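Local coordinates for proton-dependent oligopeptide transporter family protein (Xanthomonas campestris, PDB 6EI3), which transports peptides across the bacterial membrane together with protons, as a POT-family member of the major facilitator superfamily, captured here in an auto-inhibited state, at the (2S)-2,3-dihydroxypropyl(7Z)-pentadec-7-enoate site. Residues are numbered along the deposited sequence; one frame, centred on the assembly and turned at random.

Site 1: the (2S)-2,3-dihydroxypropyl(7Z)-pentadec-7-enoate site. Residues 36, 46, 50, 53-54, 56-57, 60-61, 100, 104, 107-108, 111, 244-249, 252-253. With 78M ((2S)-2,3-dihydroxypropyl(7Z)-pentadec-7-enoate), chain B; 78M ((2S)-2,3-dihydroxypropyl(7Z)-pentadec-7-enoate), chain C.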
loop_
_atom_site.group_PDB
_atom_site.type_symbol
_atom_site.label_atom_id
_atom_site.label_comp_id
_atom_site.label_asym_id
_atom_site.label_seq_id
_atom_site.Cartn_x
_atom_site.Cartn_y
_atom_site.Cartn_z
ATOM N N GLN A 36 9.231 7.654 22.954
ATOM C CA GLN A 36 9.305 7.452 24.402
ATOM C C GLN A 36 10.370 6.424 24.800
ATOM O O GLN A 36 10.793 6.415 25.946
ATOM C CB GLN A 36 7.924 7.138 25.003
ATOM C CG GLN A 36 7.274 5.836 24.557
ATOM C CD GLN A 36 5.761 5.845 24.665
ATOM O OE1 GLN A 36 5.086 4.972 24.110
ATOM N NE2 GLN A 36 5.185 6.836 25.346
ATOM N N GLU A 46 10.168 1.615 17.625
ATOM C CA GLU A 46 9.162 2.648 17.835
ATOM C C GLU A 46 8.972 3.523 16.596
ATOM O O GLU A 46 7.828 3.785 16.229
ATOM C CB GLU A 46 9.478 3.488 19.066
ATOM C CG GLU A 46 8.332 4.395 19.493
ATOM C CD GLU A 46 8.632 5.286 20.679
ATOM O OE1 GLU A 46 9.777 5.257 21.183
ATOM O OE2 GLU A 46 7.709 6.000 21.123
ATOM N N ILE A 50 5.402 3.709 14.234
ATOM C CA ILE A 50 4.697 4.912 13.806
ATOM C C ILE A 50 4.512 4.973 12.269
ATOM O O ILE A 50 3.410 5.259 11.792
ATOM C CB ILE A 50 5.411 6.176 14.376
ATOM C CG1 ILE A 50 5.362 6.185 15.918
ATOM C CG2 ILE A 50 4.797 7.471 13.798
ATOM C CD1 ILE A 50 6.458 7.024 16.613
ATOM N N SER A 53 2.219 2.165 11.085
ATOM C CA SER A 53 0.838 2.426 11.552
ATOM C C SER A 53 0.201 3.498 10.644
ATOM O O SER A 53 -0.969 3.386 10.275
ATOM C CB SER A 53 0.826 2.915 13.003
ATOM O OG SER A 53 1.174 1.836 13.844
ATOM N N PHE A 54 0.978 4.532 10.303
ATOM C CA PHE A 54 0.587 5.602 9.373
ATOM C C PHE A 54 0.211 5.003 7.980
ATOM O O PHE A 54 -0.840 5.336 7.437
ATOM C CB PHE A 54 1.741 6.622 9.230
ATOM C CG PHE A 54 1.528 7.656 8.157
ATOM C CD1 PHE A 54 0.670 8.735 8.367
ATOM C CD2 PHE A 54 2.186 7.560 6.937
ATOM C CE1 PHE A 54 0.474 9.695 7.370
ATOM C CE2 PHE A 54 1.970 8.506 5.930
ATOM C CZ PHE A 54 1.117 9.563 6.151
ATOM N N ILE A 56 -0.699 1.957 7.371
ATOM C CA ILE A 56 -1.924 1.187 7.601
ATOM C C ILE A 56 -3.157 2.089 7.422
ATOM O O ILE A 56 -4.049 1.728 6.667
ATOM C CB ILE A 56 -1.884 0.444 8.956
ATOM C CG1 ILE A 56 -1.099 -0.869 8.780
ATOM C CG2 ILE A 56 -3.309 0.168 9.478
ATOM C CD1 ILE A 56 -0.630 -1.527 10.011
ATOM N N GLY A 57 -3.147 3.272 8.044
ATOM C CA GLY A 57 -4.242 4.230 7.936
ATOM C C GLY A 57 -4.447 4.721 6.522
ATOM O O GLY A 57 -5.583 4.788 6.037
ATOM N N PHE A 60 -6.039 1.929 4.521
ATOM C CA PHE A 60 -7.299 1.397 5.064
ATOM C C PHE A 60 -8.460 2.386 4.796
ATOM O O PHE A 60 -9.535 1.951 4.379
ATOM C CB PHE A 60 -7.193 1.113 6.577
ATOM C CG PHE A 60 -8.536 0.792 7.200
ATOM C CD1 PHE A 60 -9.130 -0.457 7.011
ATOM C CD2 PHE A 60 -9.251 1.767 7.890
ATOM C CE1 PHE A 60 -10.392 -0.740 7.552
ATOM C CE2 PHE A 60 -10.523 1.484 8.418
ATOM C CZ PHE A 60 -11.079 0.230 8.249
ATOM N N PHE A 61 -8.245 3.711 5.067
ATOM C CA PHE A 61 -9.269 4.754 4.928
ATOM C C PHE A 61 -9.833 4.915 3.489
ATOM O O PHE A 61 -10.979 5.350 3.425
ATOM C CB PHE A 61 -8.843 6.096 5.533
ATOM C CG PHE A 61 -8.827 6.039 7.043
ATOM C CD1 PHE A 61 -9.987 5.753 7.758
ATOM C CD2 PHE A 61 -7.653 6.274 7.751
ATOM C CE1 PHE A 61 -9.969 5.686 9.157
ATOM C CE2 PHE A 61 -7.632 6.212 9.155
ATOM C CZ PHE A 61 -8.797 5.924 9.848
ATOM N N ARG A 100 4.249 15.199 21.245
ATOM C CA ARG A 100 3.940 13.824 20.862
ATOM C C ARG A 100 2.455 13.673 20.515
ATOM O O ARG A 100 2.123 13.125 19.464
ATOM C CB ARG A 100 4.352 12.889 22.011
ATOM C CG ARG A 100 4.387 11.426 21.661
ATOM C CD ARG A 100 4.668 10.589 22.890
ATOM N NE ARG A 100 4.516 9.170 22.582
ATOM C CZ ARG A 100 3.414 8.463 22.803
ATOM N NH1 ARG A 100 2.349 9.033 23.357
ATOM N NH2 ARG A 100 3.371 7.177 22.485
ATOM N N PHE A 104 1.130 13.295 16.583
ATOM C CA PHE A 104 0.481 12.027 16.224
ATOM C C PHE A 104 -0.953 12.242 15.735
ATOM O O PHE A 104 -1.392 11.523 14.838
ATOM C CB PHE A 104 0.574 10.958 17.327
ATOM C CG PHE A 104 1.973 10.464 17.650
ATOM C CD1 PHE A 104 3.059 10.809 16.849
ATOM C CD2 PHE A 104 2.203 9.643 18.750
ATOM C CE1 PHE A 104 4.353 10.376 17.166
ATOM C CE2 PHE A 104 3.492 9.179 19.044
ATOM C CZ PHE A 104 4.560 9.564 18.259
ATOM N N LEU A 107 -0.434 13.185 12.152
ATOM C CA LEU A 107 -0.238 11.980 11.323
ATOM C C LEU A 107 -1.536 11.237 11.093
ATOM O O LEU A 107 -1.731 10.729 10.002
ATOM C CB LEU A 107 0.784 11.010 11.926
ATOM C CG LEU A 107 2.230 11.468 12.022
ATOM C CD1 LEU A 107 3.040 10.453 12.807
ATOM C CD2 LEU A 107 2.848 11.667 10.654
ATOM N N GLY A 108 -2.383 11.150 12.130
ATOM C CA GLY A 108 -3.698 10.515 12.057
ATOM C C GLY A 108 -4.612 11.204 11.046
ATOM O O GLY A 108 -5.258 10.549 10.231
ATOM N N ALA A 111 -3.208 10.587 7.510
ATOM C CA ALA A 111 -3.550 9.221 7.095
ATOM C C ALA A 111 -5.014 9.151 6.622
ATOM O O ALA A 111 -5.310 8.576 5.580
ATOM C CB ALA A 111 -3.343 8.261 8.262
ATOM N N GLU A 244 -3.772 -3.657 25.207
ATOM C CA GLU A 244 -2.726 -3.507 26.222
ATOM C C GLU A 244 -1.363 -4.048 25.781
ATOM O O GLU A 244 -0.355 -3.371 25.974
ATOM C CB GLU A 244 -3.142 -4.217 27.525
ATOM C CG GLU A 244 -4.151 -3.471 28.371
ATOM C CD GLU A 244 -4.472 -4.204 29.659
ATOM O OE1 GLU A 244 -5.341 -5.107 29.629
ATOM O OE2 GLU A 244 -3.821 -3.911 30.687
ATOM N N GLN A 245 -1.330 -5.269 25.219
ATOM C CA GLN A 245 -0.087 -5.933 24.823
ATOM C C GLN A 245 0.331 -5.730 23.359
ATOM O O GLN A 245 1.510 -5.933 23.051
ATOM C CB GLN A 245 -0.115 -7.436 25.162
ATOM C CG GLN A 245 -1.394 -8.177 24.766
ATOM C CD GLN A 245 -2.319 -8.332 25.946
ATOM O OE1 GLN A 245 -3.053 -7.410 26.323
ATOM N NE2 GLN A 245 -2.306 -9.508 26.552
ATOM N N LEU A 246 -0.602 -5.341 22.465
ATOM C CA LEU A 246 -0.276 -5.156 21.044
ATOM C C LEU A 246 -0.488 -3.735 20.504
ATOM O O LEU A 246 0.100 -3.389 19.486
ATOM C CB LEU A 246 -1.045 -6.169 20.166
ATOM C CG LEU A 246 -0.702 -7.657 20.330
ATOM C CD1 LEU A 246 -1.727 -8.534 19.628
ATOM C CD2 LEU A 246 0.680 -7.974 19.795
ATOM N N GLY A 247 -1.331 -2.942 21.157
ATOM C CA GLY A 247 -1.680 -1.603 20.687
ATOM C C GLY A 247 -2.905 -1.676 19.796
ATOM O O GLY A 247 -3.150 -2.715 19.167
ATOM N N LEU A 248 -3.697 -0.590 19.751
ATOM C CA LEU A 248 -4.950 -0.509 18.988
ATOM C C LEU A 248 -4.806 -0.780 17.476
ATOM O O LEU A 248 -5.635 -1.514 16.925
ATOM C CB LEU A 248 -5.660 0.842 19.230
ATOM C CG LEU A 248 -7.096 1.014 18.680
ATOM C CD1 LEU A 248 -8.065 -0.057 19.214
ATOM C CD2 LEU A 248 -7.635 2.391 18.995
ATOM N N VAL A 249 -3.781 -0.195 16.817
ATOM C CA VAL A 249 -3.577 -0.361 15.363
ATOM C C VAL A 249 -3.415 -1.847 14.989
ATOM O O VAL A 249 -4.069 -2.293 14.048
ATOM C CB VAL A 249 -2.447 0.537 14.783
ATOM C CG1 VAL A 249 -2.250 0.292 13.278
ATOM C CG2 VAL A 249 -2.752 2.013 15.039
ATOM N N LEU A 252 -6.921 -3.690 15.562
ATOM C CA LEU A 252 -7.892 -3.346 14.527
ATOM C C LEU A 252 -7.574 -4.079 13.210
ATOM O O LEU A 252 -8.501 -4.538 12.538
ATOM C CB LEU A 252 -7.955 -1.817 14.311
ATOM C CG LEU A 252 -8.667 -0.981 15.401
ATOM C CD1 LEU A 252 -8.383 0.504 15.207
ATOM C CD2 LEU A 252 -10.185 -1.225 15.403
ATOM N N CYS A 253 -6.259 -4.227 12.883
ATOM C CA CYS A 253 -5.774 -4.931 11.689
ATOM C C CYS A 253 -5.956 -6.414 11.752
ATOM O O CYS A 253 -6.268 -7.001 10.730
ATOM C CB CYS A 253 -4.325 -4.585 11.395
ATOM S SG CYS A 253 -4.106 -2.934 10.731
HETATM O O21 78M B . 4.412 2.033 20.950
HETATM C C20 78M B . 3.576 3.152 21.220
HETATM C C18 78M B . 3.457 4.034 19.998
HETATM O O19 78M B . 4.669 4.766 19.795
HETATM C C17 78M B . 2.289 4.994 20.073
HETATM O O2 78M B . 1.569 4.891 18.818
HETATM C C1 78M B . 1.875 5.743 17.830
HETATM O O1 78M B . 2.801 6.506 17.863
HETATM C C2 78M B . 0.936 5.595 16.671
HETATM C C3 78M B . 0.659 6.886 15.917
HETATM C C4 78M B . 0.415 6.625 14.446
HETATM C C5 78M B . -0.310 7.731 13.710
HETATM C C6 78M B . -0.964 7.268 12.411
HETATM C C7 78M B . -2.305 6.639 12.623
HETATM C C8 78M B . -3.111 6.177 11.686
HETATM C C9 78M B . -4.462 5.572 11.906
HETATM C C10 78M B . -4.459 4.050 11.870
HETATM C C11 78M B . -5.833 3.438 11.644
HETATM C C12 78M B . -5.798 1.927 11.591
HETATM C C13 78M B . -7.051 1.260 11.063
HETATM C C15 78M B . -8.137 -0.956 10.516
HETATM C C14 78M B . -6.861 -0.227 10.846
HETATM O O21 78M C . 4.369 -2.451 25.618
HETATM C C20 78M C . 3.026 -2.482 25.150
HETATM C C18 78M C . 2.954 -2.332 23.648
HETATM O O19 78M C . 3.826 -3.275 23.018
HETATM C C17 78M C . 3.284 -0.934 23.169
HETATM O O2 78M C . 2.163 -0.100 23.558
HETATM C C1 78M C . 1.259 0.242 22.630
HETATM O O1 78M C . 1.317 -0.090 21.473
HETATM C C2 78M C . 0.164 1.080 23.228
HETATM C C3 78M C . -0.033 2.422 22.532
HETATM C C4 78M C . -1.027 2.363 21.378
HETATM C C5 78M C . -1.203 3.687 20.652
HETATM C C6 78M C . -2.468 3.776 19.803
HETATM C C7 78M C . -2.446 4.962 18.884
HETATM C C8 78M C . -3.281 5.246 17.893
HETATM C C9 78M C . -4.476 4.464 17.432
HETATM C C10 78M C . -5.286 5.234 16.392
HETATM C C11 78M C . -6.609 4.585 16.022
HETATM C C12 78M C . -7.513 5.467 15.174
HETATM C C13 78M C . -8.924 4.933 14.968
HETATM C C15 78M C . -10.518 3.556 13.573
HETATM C C14 78M C . -9.091 3.996 13.784
#
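One monoacylglycerol fills a cleft between helices 40-60, 100-117 and 248-270 of this POT-family transporter, and a second lies along its outer side; both probably come from the crystallisation medium. 78M (chain B) is enclosed almost completely, with 453 of its 477 Å² hidden by protein. Helix 40-60 forms one wall with Ile50, Ser53, Ile56, Phe60 and Gly57, whose bare CA lets the chain run close to the backbone. Helix 100-117 forms the other, where Leu107 CB approaches C5 and Ala111 CB approaches C8.

The floor is aromatic. Phe60, with CG anti to the backbone N (chi1 170°), lays its ring flat beneath the terminal methyl C15, 3.6 Å from the ring centroid. Phe61 brings CE2 beside C11, with Phe60 CD2 over its ring face near the rim. Cys253 SG meets C14 from the side, and Leu252 CB rests against C15, so helix 248-270 closes the tail end.

At the head, the ester carbonyl O1 sits under one face of Phe104, displaced toward CD2 and CE2, while Arg100 O lies over the other and Arg100 NH2 at the edge. Arg100, extended from CG to NE and turned at chi4 (-96°), brings NH2 alongside the glycerol C17; Phe104 CE2 and Gln36 NE2 sandwich its guanidinium. Glu46 OE2 stands 3.5 Å from glycerol O19 of 78M (chain B), too far for a bond. Instead the syn lone pair of Glu46 OE2 receives Gln36 N at 2.9 Å, almost straight (169°), steadying the carboxylate.

78M (chain C) is poorly ordered, with 195 of its 421 Å² hidden, and its outer side is the open edge. Its head follows the backbone of 244-247, where Gly247 CA meets C1 (Glu244 and Gln245 are poorly ordered). Leu248 CD2 and Leu252 CD1 touch its tail, and Val249 CG2, 3.8 Å from C9 of 78M (chain C), also faces C10 of 78M (chain B), wedging between the lipids.

Site 2: the (2S)-2,3-dihydroxypropyl(7Z)-pentadec-7-enoate site. Residues 153, 157, 321, 323, 325-326, 331, 333-334, 337, 395-398, 400-401. With 78M ((2S)-2,3-dihydroxypropyl(7Z)-pentadec-7-enoate), chain D; 78M ((2S)-2,3-dihydroxypropyl(7Z)-pentadec-7-enoate), chain E.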
loop_
_atom_site.group_PDB
_atom_site.type_symbol
_atom_site.label_atom_id
_atom_site.label_comp_id
_atom_site.label_asym_id
_atom_site.label_seq_id
_atom_site.Cartn_x
_atom_site.Cartn_y
_atom_site.Cartn_z
ATOM N N LEU A 153 10.422 11.229 -6.791
ATOM C CA LEU A 153 11.870 11.372 -6.965
ATOM C C LEU A 153 12.364 12.713 -6.412
ATOM O O LEU A 153 13.319 12.738 -5.630
ATOM C CB LEU A 153 12.257 11.219 -8.454
ATOM C CG LEU A 153 13.707 10.771 -8.769
ATOM C CD1 LEU A 153 13.798 10.211 -10.177
ATOM C CD2 LEU A 153 14.661 11.923 -8.709
ATOM N N LEU A 157 14.616 13.675 -3.009
ATOM C CA LEU A 157 15.903 14.325 -3.096
ATOM C C LEU A 157 15.918 15.676 -2.358
ATOM O O LEU A 157 16.947 16.039 -1.803
ATOM C CB LEU A 157 16.301 14.532 -4.566
ATOM C CG LEU A 157 16.775 13.308 -5.368
ATOM C CD1 LEU A 157 16.942 13.671 -6.823
ATOM C CD2 LEU A 157 18.094 12.771 -4.850
ATOM N N ARG A 321 28.554 5.188 5.325
ATOM C CA ARG A 321 29.397 6.334 4.932
ATOM C C ARG A 321 28.748 7.111 3.792
ATOM O O ARG A 321 28.172 6.526 2.880
ATOM C CB ARG A 321 30.798 5.892 4.479
ATOM C CG ARG A 321 31.636 5.139 5.500
ATOM C CD ARG A 321 33.098 5.086 5.058
ATOM N NE ARG A 321 33.311 4.315 3.824
ATOM C CZ ARG A 321 33.579 4.846 2.632
ATOM N NH1 ARG A 321 33.661 6.165 2.485
ATOM N NH2 ARG A 321 33.762 4.063 1.576
ATOM N N PRO A 323 28.901 11.538 1.845
ATOM C CA PRO A 323 29.470 12.896 1.978
ATOM C C PRO A 323 28.582 13.771 2.858
ATOM O O PRO A 323 27.374 13.502 2.985
ATOM C CB PRO A 323 29.528 13.412 0.542
ATOM C CG PRO A 323 28.569 12.592 -0.221
ATOM C CD PRO A 323 28.331 11.308 0.500
ATOM N N TRP A 325 27.129 16.538 2.552
ATOM C CA TRP A 325 25.955 17.082 1.888
ATOM C C TRP A 325 24.798 16.083 1.727
ATOM O O TRP A 325 23.664 16.516 1.545
ATOM C CB TRP A 325 26.331 17.696 0.532
ATOM C CG TRP A 325 26.908 16.740 -0.473
ATOM C CD1 TRP A 325 28.228 16.527 -0.729
ATOM C CD2 TRP A 325 26.180 15.955 -1.429
ATOM N NE1 TRP A 325 28.369 15.640 -1.771
ATOM C CE2 TRP A 325 27.126 15.249 -2.197
ATOM C CE3 TRP A 325 24.816 15.751 -1.686
ATOM C CZ2 TRP A 325 26.754 14.355 -3.208
ATOM C CZ3 TRP A 325 24.447 14.882 -2.702
ATOM C CH2 TRP A 325 25.409 14.177 -3.433
ATOM N N PHE A 326 25.077 14.773 1.754
ATOM C CA PHE A 326 24.062 13.722 1.542
ATOM C C PHE A 326 23.366 13.309 2.832
ATOM O O PHE A 326 23.925 13.452 3.919
ATOM C CB PHE A 326 24.712 12.495 0.867
ATOM C CG PHE A 326 23.763 11.567 0.144
ATOM C CD1 PHE A 326 23.321 11.863 -1.142
ATOM C CD2 PHE A 326 23.343 10.378 0.731
ATOM C CE1 PHE A 326 22.445 11.004 -1.812
ATOM C CE2 PHE A 326 22.460 9.526 0.066
ATOM C CZ PHE A 326 22.035 9.834 -1.210
ATOM N N MET A 331 18.120 8.297 -0.510
ATOM C CA MET A 331 18.231 7.030 -1.245
ATOM C C MET A 331 16.873 6.578 -1.766
ATOM O O MET A 331 16.826 5.844 -2.749
ATOM C CB MET A 331 18.839 5.920 -0.368
ATOM C CG MET A 331 20.314 6.149 -0.044
ATOM S SD MET A 331 21.400 6.326 -1.488
ATOM C CE MET A 331 21.627 4.616 -1.954
ATOM N N ALA A 333 14.887 8.168 -3.472
ATOM C CA ALA A 333 14.717 8.660 -4.849
ATOM C C ALA A 333 15.045 7.569 -5.866
ATOM O O ALA A 333 14.629 7.666 -7.022
ATOM C CB ALA A 333 15.600 9.866 -5.086
ATOM N N LEU A 334 15.799 6.534 -5.443
ATOM C CA LEU A 334 16.168 5.452 -6.356
ATOM C C LEU A 334 14.981 4.631 -6.792
ATOM O O LEU A 334 14.992 4.118 -7.899
ATOM C CB LEU A 334 17.229 4.520 -5.760
ATOM C CG LEU A 334 18.643 5.064 -5.612
ATOM C CD1 LEU A 334 19.489 4.061 -4.858
ATOM C CD2 LEU A 334 19.289 5.348 -6.973
ATOM N N LEU A 337 13.118 6.416 -9.771
ATOM C CA LEU A 337 14.062 6.430 -10.897
ATOM C C LEU A 337 14.097 5.035 -11.538
ATOM O O LEU A 337 14.028 4.915 -12.758
ATOM C CB LEU A 337 15.489 6.835 -10.458
ATOM C CG LEU A 337 16.584 6.664 -11.536
ATOM C CD1 LEU A 337 16.412 7.651 -12.674
ATOM C CD2 LEU A 337 17.992 6.753 -10.948
ATOM N N HIS A 395 29.801 2.230 2.405
ATOM C CA HIS A 395 29.311 3.461 1.789
ATOM C C HIS A 395 27.836 3.251 1.485
ATOM O O HIS A 395 27.433 2.143 1.115
ATOM C CB HIS A 395 30.095 3.776 0.501
ATOM C CG HIS A 395 29.881 5.167 -0.020
ATOM N ND1 HIS A 395 28.750 5.499 -0.751
ATOM C CD2 HIS A 395 30.667 6.266 0.093
ATOM C CE1 HIS A 395 28.870 6.788 -1.037
ATOM N NE2 HIS A 395 30.013 7.290 -0.561
ATOM N N ILE A 396 27.024 4.299 1.655
ATOM C CA ILE A 396 25.573 4.221 1.409
ATOM C C ILE A 396 25.228 3.790 -0.047
ATOM O O ILE A 396 24.160 3.235 -0.259
ATOM C CB ILE A 396 24.857 5.526 1.832
ATOM C CG1 ILE A 396 23.322 5.287 1.968
ATOM C CG2 ILE A 396 25.218 6.717 0.894
ATOM C CD1 ILE A 396 22.600 6.294 2.814
ATOM N N ALA A 397 26.144 4.002 -1.025
ATOM C CA ALA A 397 25.944 3.581 -2.423
ATOM C C ALA A 397 25.699 2.073 -2.518
ATOM O O ALA A 397 25.105 1.619 -3.490
ATOM C CB ALA A 397 27.144 3.982 -3.283
ATOM N N TRP A 398 26.108 1.292 -1.496
ATOM C CA TRP A 398 25.817 -0.154 -1.452
ATOM C C TRP A 398 24.307 -0.417 -1.449
ATOM O O TRP A 398 23.885 -1.475 -1.916
ATOM C CB TRP A 398 26.444 -0.814 -0.219
ATOM C CG TRP A 398 27.830 -1.328 -0.448
ATOM C CD1 TRP A 398 28.988 -0.802 0.036
ATOM C CD2 TRP A 398 28.202 -2.449 -1.258
ATOM N NE1 TRP A 398 30.058 -1.565 -0.369
ATOM C CE2 TRP A 398 29.607 -2.575 -1.179
ATOM C CE3 TRP A 398 27.486 -3.348 -2.073
ATOM C CZ2 TRP A 398 30.314 -3.573 -1.867
ATOM C CZ3 TRP A 398 28.184 -4.355 -2.727
ATOM C CH2 TRP A 398 29.581 -4.459 -2.621
ATOM N N ILE A 400 22.157 0.811 -3.435
ATOM C CA ILE A 400 21.720 0.775 -4.853
ATOM C C ILE A 400 21.363 -0.693 -5.214
ATOM O O ILE A 400 20.359 -0.914 -5.886
ATOM C CB ILE A 400 22.823 1.323 -5.835
ATOM C CG1 ILE A 400 23.042 2.852 -5.673
ATOM C CG2 ILE A 400 22.491 0.978 -7.319
ATOM C CD1 ILE A 400 24.355 3.421 -6.366
ATOM N N LEU A 401 22.203 -1.676 -4.781
ATOM C CA LEU A 401 21.977 -3.113 -5.033
ATOM C C LEU A 401 20.588 -3.563 -4.526
ATOM O O LEU A 401 19.772 -3.917 -5.374
ATOM C CB LEU A 401 23.117 -3.994 -4.499
ATOM C CG LEU A 401 22.952 -5.521 -4.619
ATOM C CD1 LEU A 401 22.900 -5.979 -6.088
ATOM C CD2 LEU A 401 24.089 -6.232 -3.901
HETATM O O21 78M D . 33.073 2.903 -2.151
HETATM C C20 78M D . 32.419 1.642 -2.080
HETATM C C18 78M D . 31.551 1.399 -3.294
HETATM O O19 78M D . 30.648 2.493 -3.467
HETATM C C17 78M D . 30.757 0.121 -3.182
HETATM O O2 78M D . 30.121 -0.169 -4.452
HETATM C C1 78M D . 28.821 0.122 -4.595
HETATM O O1 78M D . 28.228 0.890 -3.890
HETATM C C2 78M D . 28.204 -0.645 -5.729
HETATM C C3 78M D . 26.813 -1.179 -5.395
HETATM C C4 78M D . 26.287 -2.223 -6.371
HETATM C C5 78M D . 25.580 -1.672 -7.604
HETATM C C6 78M D . 24.717 -2.704 -8.328
HETATM C C7 78M D . 24.200 -2.230 -9.648
HETATM C C8 78M D . 22.938 -2.204 -10.033
HETATM C C9 78M D . 22.421 -1.740 -11.367
HETATM C C10 78M D . 22.046 -0.249 -11.426
HETATM C C11 78M D . 23.214 0.720 -11.638
HETATM C C12 78M D . 23.613 0.960 -13.090
HETATM C C13 78M D . 24.589 2.115 -13.276
HETATM C C15 78M D . 25.771 3.690 -14.874
HETATM C C14 78M D . 24.889 2.466 -14.727
HETATM O O21 78M E . 31.563 5.061 -3.563
HETATM C C20 78M E . 31.877 6.213 -4.330
HETATM C C18 78M E . 30.636 7.027 -4.610
HETATM O O19 78M E . 29.679 6.239 -5.329
HETATM C C17 78M E . 30.932 8.308 -5.358
HETATM O O2 78M E . 29.702 9.061 -5.227
HETATM C C1 78M E . 29.736 10.258 -4.623
HETATM O O1 78M E . 30.744 10.862 -4.368
HETATM C C2 78M E . 28.355 10.721 -4.269
HETATM C C3 78M E . 27.844 10.038 -3.013
HETATM C C4 78M E . 26.361 10.250 -2.780
HETATM C C5 78M E . 25.696 9.113 -2.014
HETATM C C6 78M E . 25.490 7.824 -2.822
HETATM C C7 78M E . 24.465 8.015 -3.889
HETATM C C8 78M E . 23.802 7.084 -4.538
HETATM C C9 78M E . 22.770 7.340 -5.590
HETATM C C10 78M E . 21.386 7.610 -4.981
HETATM C C11 78M E . 21.028 9.078 -4.750
HETATM C C12 78M E . 20.497 9.821 -5.969
HETATM C C13 78M E . 19.163 9.307 -6.494
HETATM C C15 78M E . 17.453 9.347 -8.334
HETATM C C14 78M E . 18.774 9.877 -7.844
#
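Around 78M (chain E) the outer surface of this POT transporter forms a snug hydrophobic groove, whereas the neighbouring 78M (chain D) lies loosely against it. Both monoacylglycerols are poorly ordered and probably derive from crystallisation.

Packing is tightest at Phe326. With CG anti to the backbone N (chi1 -159°), its ring presents one face to C5 of 78M (chain E), which sits over the ring centre, 3.5 Å from the centroid; C11 of the same chain passes the CE1-CZ side, so the acyl chain folds around the ring. Trp325 CZ3 meets the ring edge in plane and may help hold its tilt. Beside the ring, Ile396 CG2 touches C5; further along, Met331, bent at chi2 and chi3, brings SD to 3.7 Å from C10 of 78M (chain E). Leu334 CD2 backs the same carbon. The tail tip C15 slips among Ala333 CB, Leu153 CD2 and Leu337 CD2.

Polar contacts gather around His395. Ala397 N donates to His395 ND1 at 3.0 Å, close to the ring plane and nearly straight (167°), fixing the imidazole's rotation. O of the poorly ordered Arg321 covers one face and the glycerol O21 of 78M (chain E) the other, too distant to bond. Tentatively, given the poor order, O21 of 78M (chain E) instead hydrogen-bonds the second lipid, 3.0 Å from O21 and 2.7 Å from O19 of 78M (chain D).

On the loose side, protein hides just 228 of the 600 Å² of 78M (chain D). Trp398 supports its C17 over the five-membered ring, 3.6 Å from the centroid. Ile400 then comes between the two lipids, CG2 toward C5 of 78M (chain D) and CD1 toward C8 of 78M (chain E), while Leu401 CB loosely meets C4.

The site spans helix 137-165 of the N-terminal bundle and helices 334-357 and 400-424 of the C-terminal one, with the loop residues 321-326 and the 3-10 helices 328-333 and 396-399 that lead into the latter two.

Site 1 and site 2 lie about 29 Å apart, measured between the centres of their C-alpha atoms, and share no residue and no helix. Site 1 uses helices 40-60 and 100-117 with helix 248-270, probably one of the extra pair that prokaryotic POT proteins insert between their two bundles. Site 2 instead joins helix 137-165 to two helices of the C-terminal half. By the usual topology of the superfamily, the lipid heads of both would face the periplasmic side. The sites thus probably mark separate stretches of the membrane-facing surface around one monomer, rather than the peptide-binding cavity.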